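Local atomic coordinates of core protein VP4 (Bluetongue virus, PDB entry 2JHP), a protein that caps viral RNA as a multifunctional enzyme of the inner core, binding guanine and S-adenosyl-L-homocysteine at separate sites. Residues A129-G134 with S402-A407; D171-D176 with G379-K384; P510-I515 with S593-I598. All blocks are in the same frame, centred on the assembly; numbering follows the deposited sequence.

Contact 1 (A129-G134 with S402-A407). With SAH (S-adenosyl-L-homocysteine), chain B.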
loop_
_atom_site.group_PDB
_atom_site.type_symbol
_atom_site.label_atom_id
_atom_site.label_comp_id
_atom_site.label_asym_id
_atom_site.label_seq_id
_atom_site.Cartn_x
_atom_site.Cartn_y
_atom_site.Cartn_z
ATOM N N ALA A 129 -14.134 0.561 1.067
ATOM C CA ALA A 129 -14.018 -0.583 1.986
ATOM C C ALA A 129 -13.926 -0.237 3.471
ATOM O O ALA A 129 -13.528 0.867 3.845
ATOM C CB ALA A 129 -12.858 -1.512 1.567
ATOM N N ILE A 130 -14.327 -1.193 4.305
ATOM C CA ILE A 130 -14.131 -1.111 5.747
ATOM C C ILE A 130 -12.885 -1.916 6.134
ATOM O O ILE A 130 -12.031 -1.410 6.847
ATOM C CB ILE A 130 -15.411 -1.549 6.560
ATOM C CG1 ILE A 130 -16.422 -0.397 6.686
ATOM C CG2 ILE A 130 -15.058 -2.015 7.962
ATOM C CD1 ILE A 130 -17.150 -0.077 5.417
ATOM N N GLU A 131 -12.778 -3.152 5.645
ATOM C CA GLU A 131 -11.689 -4.058 6.026
ATOM C C GLU A 131 -10.457 -3.966 5.104
ATOM O O GLU A 131 -10.598 -3.926 3.870
ATOM C CB GLU A 131 -12.180 -5.506 6.046
ATOM C CG GLU A 131 -13.299 -5.810 7.022
ATOM C CD GLU A 131 -13.420 -7.292 7.331
ATOM O OE1 GLU A 131 -12.773 -8.105 6.642
ATOM O OE2 GLU A 131 -14.155 -7.652 8.269
ATOM N N PHE A 132 -9.265 -3.939 5.711
ATOM C CA PHE A 132 -7.992 -3.955 4.976
ATOM C C PHE A 132 -7.097 -5.086 5.446
ATOM O O PHE A 132 -6.771 -5.179 6.628
ATOM C CB PHE A 132 -7.269 -2.630 5.095
ATOM C CG PHE A 132 -7.933 -1.544 4.351
ATOM C CD1 PHE A 132 -9.115 -0.975 4.831
ATOM C CD2 PHE A 132 -7.402 -1.085 3.147
ATOM C CE1 PHE A 132 -9.750 0.040 4.127
ATOM C CE2 PHE A 132 -8.030 -0.072 2.430
ATOM C CZ PHE A 132 -9.208 0.491 2.921
ATOM N N HIS A 133 -6.714 -5.957 4.515
ATOM C CA HIS A 133 -5.857 -7.090 4.846
ATOM C C HIS A 133 -4.432 -6.945 4.308
ATOM O O HIS A 133 -4.178 -6.154 3.399
ATOM C CB HIS A 133 -6.524 -8.395 4.423
ATOM C CG HIS A 133 -7.825 -8.645 5.125
ATOM N ND1 HIS A 133 -7.917 -9.389 6.282
ATOM C CD2 HIS A 133 -9.081 -8.215 4.855
ATOM C CE1 HIS A 133 -9.174 -9.421 6.687
ATOM N NE2 HIS A 133 -9.901 -8.716 5.839
ATOM N N GLY A 134 -3.511 -7.694 4.917
ATOM C CA GLY A 134 -2.069 -7.601 4.658
ATOM C C GLY A 134 -1.514 -6.213 4.945
ATOM O O GLY A 134 -0.633 -5.728 4.231
ATOM N N SER A 402 -15.320 -12.367 6.232
ATOM C CA SER A 402 -15.740 -11.023 6.619
ATOM C C SER A 402 -17.211 -10.728 6.381
ATOM O O SER A 402 -17.851 -11.336 5.530
ATOM C CB SER A 402 -14.883 -9.967 5.923
ATOM O OG SER A 402 -14.501 -10.365 4.626
ATOM N N ASP A 403 -17.734 -9.784 7.155
ATOM C CA ASP A 403 -19.114 -9.331 7.026
ATOM C C ASP A 403 -19.179 -7.995 6.298
ATOM O O ASP A 403 -20.228 -7.613 5.767
ATOM C CB ASP A 403 -19.747 -9.173 8.412
ATOM C CG ASP A 403 -20.130 -10.503 9.041
ATOM O OD1 ASP A 403 -20.493 -11.444 8.291
ATOM O OD2 ASP A 403 -20.089 -10.597 10.293
ATOM N N GLU A 404 -18.045 -7.295 6.289
ATOM C CA GLU A 404 -17.934 -5.943 5.752
ATOM C C GLU A 404 -17.175 -5.977 4.427
ATOM O O GLU A 404 -16.379 -6.898 4.205
ATOM C CB GLU A 404 -17.196 -5.052 6.756
ATOM C CG GLU A 404 -17.759 -5.087 8.178
ATOM C CD GLU A 404 -19.018 -4.250 8.345
ATOM O OE1 GLU A 404 -19.275 -3.375 7.490
ATOM O OE2 GLU A 404 -19.749 -4.460 9.340
ATOM N N PRO A 405 -17.435 -4.999 3.529
ATOM C CA PRO A 405 -16.615 -4.933 2.311
ATOM C C PRO A 405 -15.117 -4.774 2.623
ATOM O O PRO A 405 -14.750 -3.997 3.495
ATOM C CB PRO A 405 -17.177 -3.721 1.547
ATOM C CG PRO A 405 -18.054 -3.008 2.488
ATOM C CD PRO A 405 -18.482 -3.960 3.554
ATOM N N ARG A 406 -14.283 -5.521 1.901
ATOM C CA ARG A 406 -12.866 -5.674 2.198
ATOM C C ARG A 406 -11.961 -5.271 1.034
ATOM O O ARG A 406 -12.383 -5.280 -0.107
ATOM C CB ARG A 406 -12.578 -7.121 2.594
ATOM C CG ARG A 406 -12.936 -8.135 1.517
ATOM C CD ARG A 406 -12.607 -9.577 1.927
ATOM N NE ARG A 406 -11.163 -9.840 1.997
ATOM C CZ ARG A 406 -10.622 -10.861 2.658
ATOM N NH1 ARG A 406 -11.386 -11.722 3.332
ATOM N NH2 ARG A 406 -9.311 -11.027 2.649
ATOM N N ALA A 407 -10.716 -4.924 1.348
ATOM C CA ALA A 407 -9.670 -4.646 0.362
ATOM C C ALA A 407 -8.467 -5.548 0.624
ATOM O O ALA A 407 -8.176 -5.896 1.772
ATOM C CB ALA A 407 -9.247 -3.181 0.422
HETATM N N SAH B . -1.345 -4.012 1.988
HETATM C CA SAH B . -0.327 -2.929 2.166
HETATM C CB SAH B . 1.100 -3.418 2.430
HETATM C CG SAH B . 1.542 -4.784 1.938
HETATM S SD SAH B . 3.133 -5.239 2.680
HETATM C C SAH B . -0.349 -1.908 1.039
HETATM O O SAH B . -1.421 -1.502 0.585
HETATM O OXT SAH B . 0.694 -1.442 0.582
HETATM C "C5'" SAH B . 2.597 -6.972 2.770
HETATM C "C4'" SAH B . 2.193 -7.396 4.171
HETATM O "O4'" SAH B . 1.172 -8.374 4.124
HETATM C "C3'" SAH B . 3.354 -7.998 4.959
HETATM O "O3'" SAH B . 3.270 -7.470 6.272
HETATM C "C2'" SAH B . 3.052 -9.488 4.998
HETATM O "O2'" SAH B . 3.477 -10.104 6.184
HETATM C "C1'" SAH B . 1.525 -9.499 4.921
HETATM N N9 SAH B . 0.978 -10.769 4.394
HETATM C C8 SAH B . 1.507 -11.562 3.402
HETATM N N7 SAH B . 0.697 -12.638 3.228
HETATM C C5 SAH B . -0.341 -12.547 4.093
HETATM C C6 SAH B . -1.454 -13.357 4.337
HETATM N N6 SAH B . -1.638 -14.474 3.637
HETATM N N1 SAH B . -2.377 -12.993 5.300
HETATM C C2 SAH B . -2.196 -11.826 6.023
HETATM N N3 SAH B . -1.096 -11.020 5.785
HETATM C C4 SAH B . -0.179 -11.372 4.836
#
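Glu131 pairs with Arg406 and Phe132 with Ala407 as parallel bridge partners, and three carbonyls carry the backbone bonds between their strands. Pro405 O accepts two donors: Glu131 N, in the carbonyl plane at 3.0 Å with an N-H...O angle of 173°, and Ile130 N, tilted from that plane. Glu131 O then receives Ala407 N at 2.7 Å, and Ala407 O receives His133 N at 3.1 Å.

Side chains alternate between the two faces of the sheet. On one, Ala407 CB sits over the Phe132 ring, 4.2 Å from its centroid and 27° off the normal, a CH-pi contact. On the other, Glu131 CB meets Arg406 CB, and farther out the Arg406 guanidinium lies flat on the imidazole of His133. Centres 4.1 Å apart and planes at 22° define this stack, which is offset: NH2 stands above the ring toward its rim. The bend of the Arg406 chain at chi3 turns it so that the guanidinium meets this ring.

The same imidazole is fixed at its edge, where NE2 donates to Glu131 OE1 at 3.0 Å; the bond lies in the imidazole plane but meets OE1 on its anti side, from out of the carboxylate plane. Tyr151 also stacks on His133. Arg406 NH2 forms a salt bridge to Asp408 and a hydrogen bond to Gly397 O, so partners outside the two segments help orient the guanidinium and balance its charge.

Immediately after His133, Gly134 O accepts the amino N of S-adenosyl-L-homocysteine at 2.9 Å. Its positive phi suits glycine, and the ribose O4' lies close by. Strands 131-132 and 406-408 are strands 1 and 4 of a seven-stranded mixed sheet ordered 3-2-1-4-5-7-6; with the ligand at the C-terminal end of strand 1, this is characteristic of the Rossmann-like methyltransferase fold.

Contact 2 (D171-D176 with G379-K384). With GUN (guanine), chain D.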
loop_
_atom_site.group_PDB
_atom_site.type_symbol
_atom_site.label_atom_id
_atom_site.label_comp_id
_atom_site.label_asym_id
_atom_site.label_seq_id
_atom_site.Cartn_x
_atom_site.Cartn_y
_atom_site.Cartn_z
ATOM N N ASP A 171 19.086 -4.928 11.379
ATOM C CA ASP A 171 19.706 -3.660 11.001
ATOM C C ASP A 171 18.704 -2.507 11.099
ATOM O O ASP A 171 17.541 -2.662 10.723
ATOM C CB ASP A 171 20.301 -3.767 9.598
ATOM C CG ASP A 171 21.562 -4.604 9.575
ATOM O OD1 ASP A 171 22.444 -4.357 10.427
ATOM O OD2 ASP A 171 21.681 -5.505 8.713
ATOM N N ASP A 172 19.162 -1.360 11.607
ATOM C CA ASP A 172 18.276 -0.215 11.871
ATOM C C ASP A 172 18.891 1.171 11.602
ATOM O O ASP A 172 20.102 1.295 11.465
ATOM C CB ASP A 172 17.737 -0.290 13.297
ATOM C CG ASP A 172 16.323 0.249 13.415
ATOM O OD1 ASP A 172 15.796 0.804 12.430
ATOM O OD2 ASP A 172 15.742 0.125 14.508
ATOM N N GLU A 173 18.038 2.191 11.510
ATOM C CA GLU A 173 18.439 3.558 11.162
ATOM C C GLU A 173 18.004 4.546 12.254
ATOM O O GLU A 173 17.152 4.208 13.078
ATOM C CB GLU A 173 17.815 3.970 9.818
ATOM C CG GLU A 173 18.174 3.067 8.641
ATOM C CD GLU A 173 17.613 3.550 7.307
ATOM O OE1 GLU A 173 16.928 4.599 7.286
ATOM O OE2 GLU A 173 17.871 2.877 6.274
ATOM N N PRO A 174 18.596 5.761 12.278
ATOM C CA PRO A 174 18.173 6.799 13.235
ATOM C C PRO A 174 16.735 7.289 13.016
ATOM O O PRO A 174 16.240 7.224 11.890
ATOM C CB PRO A 174 19.180 7.938 12.988
ATOM C CG PRO A 174 19.707 7.696 11.619
ATOM C CD PRO A 174 19.738 6.213 11.457
ATOM N N THR A 175 16.073 7.750 14.082
ATOM C CA THR A 175 14.724 8.346 13.979
ATOM C C THR A 175 14.598 9.560 14.893
ATOM O O THR A 175 15.599 10.092 15.355
ATOM C CB THR A 175 13.580 7.379 14.387
ATOM O OG1 THR A 175 14.110 6.128 14.838
ATOM C CG2 THR A 175 12.608 7.177 13.227
ATOM N N ASP A 176 13.366 9.968 15.180
ATOM C CA ASP A 176 13.100 11.081 16.083
ATOM C C ASP A 176 13.613 10.820 17.499
ATOM O O ASP A 176 13.857 9.672 17.877
ATOM C CB ASP A 176 11.595 11.373 16.118
ATOM C CG ASP A 176 11.070 11.904 14.783
ATOM O OD1 ASP A 176 10.401 11.142 14.043
ATOM O OD2 ASP A 176 11.342 13.083 14.472
ATOM N N GLY A 379 16.436 2.665 15.547
ATOM C CA GLY A 379 15.068 2.926 15.965
ATOM C C GLY A 379 14.001 3.033 14.899
ATOM O O GLY A 379 12.834 2.799 15.194
ATOM N N ARG A 380 14.382 3.391 13.673
ATOM C CA ARG A 380 13.399 3.682 12.622
ATOM C C ARG A 380 12.469 2.507 12.368
ATOM O O ARG A 380 11.246 2.644 12.426
ATOM C CB ARG A 380 14.090 4.130 11.324
ATOM C CG ARG A 380 13.143 4.413 10.165
ATOM C CD ARG A 380 13.841 5.186 9.064
ATOM N NE ARG A 380 13.001 5.295 7.873
ATOM C CZ ARG A 380 13.227 4.661 6.726
ATOM N NH1 ARG A 380 14.283 3.871 6.585
ATOM N NH2 ARG A 380 12.390 4.823 5.712
ATOM N N PHE A 381 13.063 1.349 12.118
ATOM C CA PHE A 381 12.308 0.139 11.849
ATOM C C PHE A 381 11.709 -0.480 13.113
ATOM O O PHE A 381 10.679 -1.151 13.050
ATOM C CB PHE A 381 13.163 -0.846 11.058
ATOM C CG PHE A 381 13.596 -0.315 9.715
ATOM C CD1 PHE A 381 14.944 -0.105 9.430
ATOM C CD2 PHE A 381 12.645 -0.013 8.734
ATOM C CE1 PHE A 381 15.345 0.389 8.186
ATOM C CE2 PHE A 381 13.031 0.481 7.493
ATOM C CZ PHE A 381 14.389 0.682 7.222
ATOM N N LEU A 382 12.342 -0.249 14.260
ATOM C CA LEU A 382 11.723 -0.639 15.524
ATOM C C LEU A 382 10.420 0.143 15.697
ATOM O O LEU A 382 9.364 -0.443 15.935
ATOM C CB LEU A 382 12.669 -0.428 16.722
ATOM C CG LEU A 382 12.107 -0.777 18.113
ATOM C CD1 LEU A 382 11.592 -2.236 18.184
ATOM C CD2 LEU A 382 13.111 -0.523 19.209
ATOM N N LYS A 383 10.495 1.462 15.544
ATOM C CA LYS A 383 9.312 2.298 15.658
ATOM C C LYS A 383 8.194 1.793 14.747
ATOM O O LYS A 383 7.081 1.587 15.205
ATOM C CB LYS A 383 9.632 3.760 15.365
ATOM C CG LYS A 383 8.589 4.709 15.907
ATOM C CD LYS A 383 9.068 6.139 15.915
ATOM C CE LYS A 383 9.068 6.741 14.531
ATOM N NZ LYS A 383 9.551 8.149 14.570
ATOM N N LYS A 384 8.502 1.568 13.475
ATOM C CA LYS A 384 7.530 1.027 12.526
ATOM C C LYS A 384 6.821 -0.203 13.075
ATOM O O LYS A 384 5.591 -0.228 13.172
ATOM C CB LYS A 384 8.203 0.698 11.182
ATOM C CG LYS A 384 7.238 0.496 10.010
ATOM C CD LYS A 384 7.975 0.549 8.674
ATOM C CE LYS A 384 7.268 -0.246 7.573
ATOM N NZ LYS A 384 7.376 -1.726 7.782
HETATM N N9 GUN D . 6.499 4.376 10.440
HETATM C C8 GUN D . 5.867 4.820 9.350
HETATM N N7 GUN D . 4.850 5.604 9.712
HETATM C C5 GUN D . 4.835 5.666 11.039
HETATM C C6 GUN D . 4.007 6.330 11.940
HETATM O O6 GUN D . 3.073 7.027 11.539
HETATM N N1 GUN D . 4.268 6.190 13.314
HETATM C C2 GUN D . 5.353 5.374 13.715
HETATM N N2 GUN D . 5.616 5.217 14.999
HETATM N N3 GUN D . 6.137 4.749 12.817
HETATM C C4 GUN D . 5.893 4.883 11.503
#
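The Asp172 carboxylate faces the N-terminus of helix 380-391, where its oxygens accept backbone N-H groups of the first turn and of Gly379, the residue at the N-cap position. Asp172 OD1 takes Phe381 N on its syn lone pair at 2.8 Å, with an N-H...O angle of 163°, and the same oxygen is met by Glu173 N from above the carboxylate plane. OD2 receives weak bonds from Gly379 N and Leu382 N. Backbone N-H groups thus grip both oxygens, an arrangement expected to stabilise the negative charge at the positive end of the helix dipole. Arg380 N turns instead to Glu173 O at 2.9 Å.

Glu173 and Arg380 lie side by side and point the same way, with carboxylate and guanidinium planes 24° apart. Their salt bridge joins OE1 to NH1 at 2.8 Å, although its N-H...O angle of 121° makes the hydrogen bond weak. Glu173 crosses Phe381 obliquely, bringing CG to CE1 at 3.9 Å.

One turn along the helix, Lys383 crosses both Thr175 and Asp176, its chain bending at chi3 to turn toward them. NZ forms a salt bridge with Asp176 OD1 at 3.2 Å and another with Asp184, while Asp176 OD2 pairs with Arg210. The aliphatic part of Lys383 lines the guanine pocket, CG lying 3.1 Å from guanine N2.

Contact 3 (P510-I515 with S593-I598)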
loop_
_atom_site.group_PDB
_atom_site.type_symbol
_atom_site.label_atom_id
_atom_site.label_comp_id
_atom_site.label_asym_id
_atom_site.label_seq_id
_atom_site.Cartn_x
_atom_site.Cartn_y
_atom_site.Cartn_z
ATOM N N PRO A 510 -23.182 1.583 -22.014
ATOM C CA PRO A 510 -22.730 0.597 -23.005
ATOM C C PRO A 510 -21.345 0.043 -22.780
ATOM O O PRO A 510 -20.453 0.787 -22.380
ATOM C CB PRO A 510 -22.808 1.365 -24.346
ATOM C CG PRO A 510 -23.066 2.787 -23.990
ATOM C CD PRO A 510 -23.772 2.765 -22.674
ATOM N N PRO A 511 -21.172 -1.273 -23.015
ATOM C CA PRO A 511 -19.887 -1.962 -22.888
ATOM C C PRO A 511 -18.875 -1.479 -23.929
ATOM O O PRO A 511 -18.546 -2.202 -24.871
ATOM C CB PRO A 511 -20.254 -3.437 -23.106
ATOM C CG PRO A 511 -21.546 -3.416 -23.836
ATOM C CD PRO A 511 -22.261 -2.189 -23.408
ATOM N N VAL A 512 -18.390 -0.256 -23.740
ATOM C CA VAL A 512 -17.517 0.415 -24.703
ATOM C C VAL A 512 -16.055 -0.114 -24.618
ATOM O O VAL A 512 -15.612 -0.525 -23.540
ATOM C CB VAL A 512 -17.626 1.968 -24.527
ATOM C CG1 VAL A 512 -16.855 2.444 -23.311
ATOM C CG2 VAL A 512 -17.167 2.707 -25.768
ATOM N N PRO A 513 -15.315 -0.130 -25.755
ATOM C CA PRO A 513 -13.956 -0.665 -25.772
ATOM C C PRO A 513 -12.895 0.328 -25.287
ATOM O O PRO A 513 -11.937 0.619 -26.018
ATOM C CB PRO A 513 -13.735 -0.974 -27.254
ATOM C CG PRO A 513 -14.501 0.096 -27.954
ATOM C CD PRO A 513 -15.720 0.337 -27.096
ATOM N N ASP A 514 -13.049 0.817 -24.057
ATOM C CA ASP A 514 -12.126 1.811 -23.512
ATOM C C ASP A 514 -10.701 1.286 -23.260
ATOM O O ASP A 514 -10.502 0.109 -22.969
ATOM C CB ASP A 514 -12.700 2.415 -22.240
ATOM C CG ASP A 514 -11.880 3.575 -21.734
ATOM O OD1 ASP A 514 -11.993 4.690 -22.294
ATOM O OD2 ASP A 514 -11.107 3.355 -20.779
ATOM N N ILE A 515 -9.732 2.190 -23.384
ATOM C CA ILE A 515 -8.308 1.923 -23.163
ATOM C C ILE A 515 -8.032 1.027 -21.948
ATOM O O ILE A 515 -7.190 0.133 -22.010
ATOM C CB ILE A 515 -7.522 3.268 -23.086
ATOM C CG1 ILE A 515 -6.921 3.604 -24.443
ATOM C CG2 ILE A 515 -6.395 3.236 -22.072
ATOM C CD1 ILE A 515 -6.693 5.074 -24.635
ATOM N N SER A 593 -19.729 8.346 -23.438
ATOM C CA SER A 593 -19.190 7.500 -22.383
ATOM C C SER A 593 -17.921 8.134 -21.830
ATOM O O SER A 593 -17.370 7.654 -20.830
ATOM C CB SER A 593 -18.897 6.086 -22.898
ATOM O OG SER A 593 -20.103 5.369 -23.123
ATOM N N ALA A 594 -17.470 9.215 -22.480
ATOM C CA ALA A 594 -16.195 9.867 -22.137
ATOM C C ALA A 594 -15.045 8.862 -22.206
ATOM O O ALA A 594 -14.156 8.850 -21.356
ATOM C CB ALA A 594 -16.265 10.542 -20.747
ATOM N N ALA A 595 -15.080 8.022 -23.236
ATOM C CA ALA A 595 -14.105 6.956 -23.414
ATOM C C ALA A 595 -13.254 7.208 -24.636
ATOM O O ALA A 595 -13.710 7.778 -25.608
ATOM C CB ALA A 595 -14.812 5.618 -23.553
ATOM N N GLU A 596 -12.007 6.765 -24.573
ATOM C CA GLU A 596 -11.093 6.820 -25.708
ATOM C C GLU A 596 -10.482 5.461 -25.967
ATOM O O GLU A 596 -10.688 4.518 -25.201
ATOM C CB GLU A 596 -10.021 7.897 -25.521
ATOM C CG GLU A 596 -9.501 8.042 -24.103
ATOM C CD GLU A 596 -9.156 9.480 -23.766
ATOM O OE1 GLU A 596 -9.078 10.309 -24.700
ATOM O OE2 GLU A 596 -8.961 9.781 -22.568
ATOM N N VAL A 597 -9.728 5.394 -27.059
ATOM C CA VAL A 597 -9.301 4.146 -27.673
ATOM C C VAL A 597 -7.919 4.341 -28.333
ATOM O O VAL A 597 -7.436 5.475 -28.444
ATOM C CB VAL A 597 -10.387 3.707 -28.716
ATOM C CG1 VAL A 597 -10.409 4.661 -29.917
ATOM C CG2 VAL A 597 -10.219 2.250 -29.146
ATOM N N ILE A 598 -7.273 3.245 -28.738
ATOM C CA ILE A 598 -6.131 3.316 -29.664
ATOM C C ILE A 598 -6.231 2.325 -30.837
ATOM O O ILE A 598 -5.230 1.705 -31.207
ATOM C CB ILE A 598 -4.764 3.087 -28.977
ATOM C CG1 ILE A 598 -4.767 3.529 -27.513
ATOM C CG2 ILE A 598 -3.646 3.779 -29.785
ATOM C CD1 ILE A 598 -3.750 2.744 -26.674
#
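This is a contact between two irregular segments. Residues 510-515 belong to the loop between strand 499-503 and helix 523-533; residues 593-598 belong to the loop that connects helix 568-576 to helix 612-625. Their end-to-end directions are 35° apart, and two hydrogen bonds join them, both at Glu596. Its N donates to Asp514 OD1 at 3.1 Å, approaching nearly along the C-O axis of that oxygen, and its O accepts Ile515 N at 3.1 Å with an N-H...O angle of 149°. A CA-H...O contact from Asp514 CA to Glu596 O adds to the grip on this carbonyl.

With CG anti to the backbone N (chi1 -172°), the Asp514 carboxylate is carried toward the second segment, where OD1 meets Glu596 N. OD2 of the same carboxylate forms a salt bridge with Arg60 and a hydrogen bond with Ser516 OG, so the group that links the two loops also ties them to the N-terminal part of the chain.

Looser van der Waals contacts flank this polar centre along the segments. Toward the start, the apolar pair Val512 CG1 and Ala595 CB meets at 3.8 Å, and Pro510 CG lies 4.0 Å from Ser593 OG, whose hydrogen bond goes to Asp589 O. Toward the end, apolar Ile515 and Ile598 pack CG1 to CG1 at 3.8 Å. Pro511 and Pro513 each centre an inverse gamma turn, giving the first segment its kinked course.

Helix 470-480 packs against both loops: Trp479 touches Val512, Asp514 and Ala595, its NE1 bonds to Ser593 O, and Leu475 touches Ile515. Helix 568-576 contributes Lys573, which meets Pro511, and Met574, which meets Pro513.

From the N terminus, the chain first enters contact 1 at strand 131-132, then contact 2 at loop 171-176. It runs through the mixed sheet containing strands 192-196 and 302-308 before segment 379-384 closes contact 2, and only afterwards does strand 406-408 close contact 1. Contact 2 is therefore enclosed by contact 1 in sequence, yet their nearest atoms are about 10 Å apart. Contact 1 joins central strands of the other mixed sheet, whereas contact 2 joins a loop to helix 380-391. Contact 3 follows in series, linking two C-terminal loops; its centre lies 47 Å from that of contact 2, across the centre of the chain.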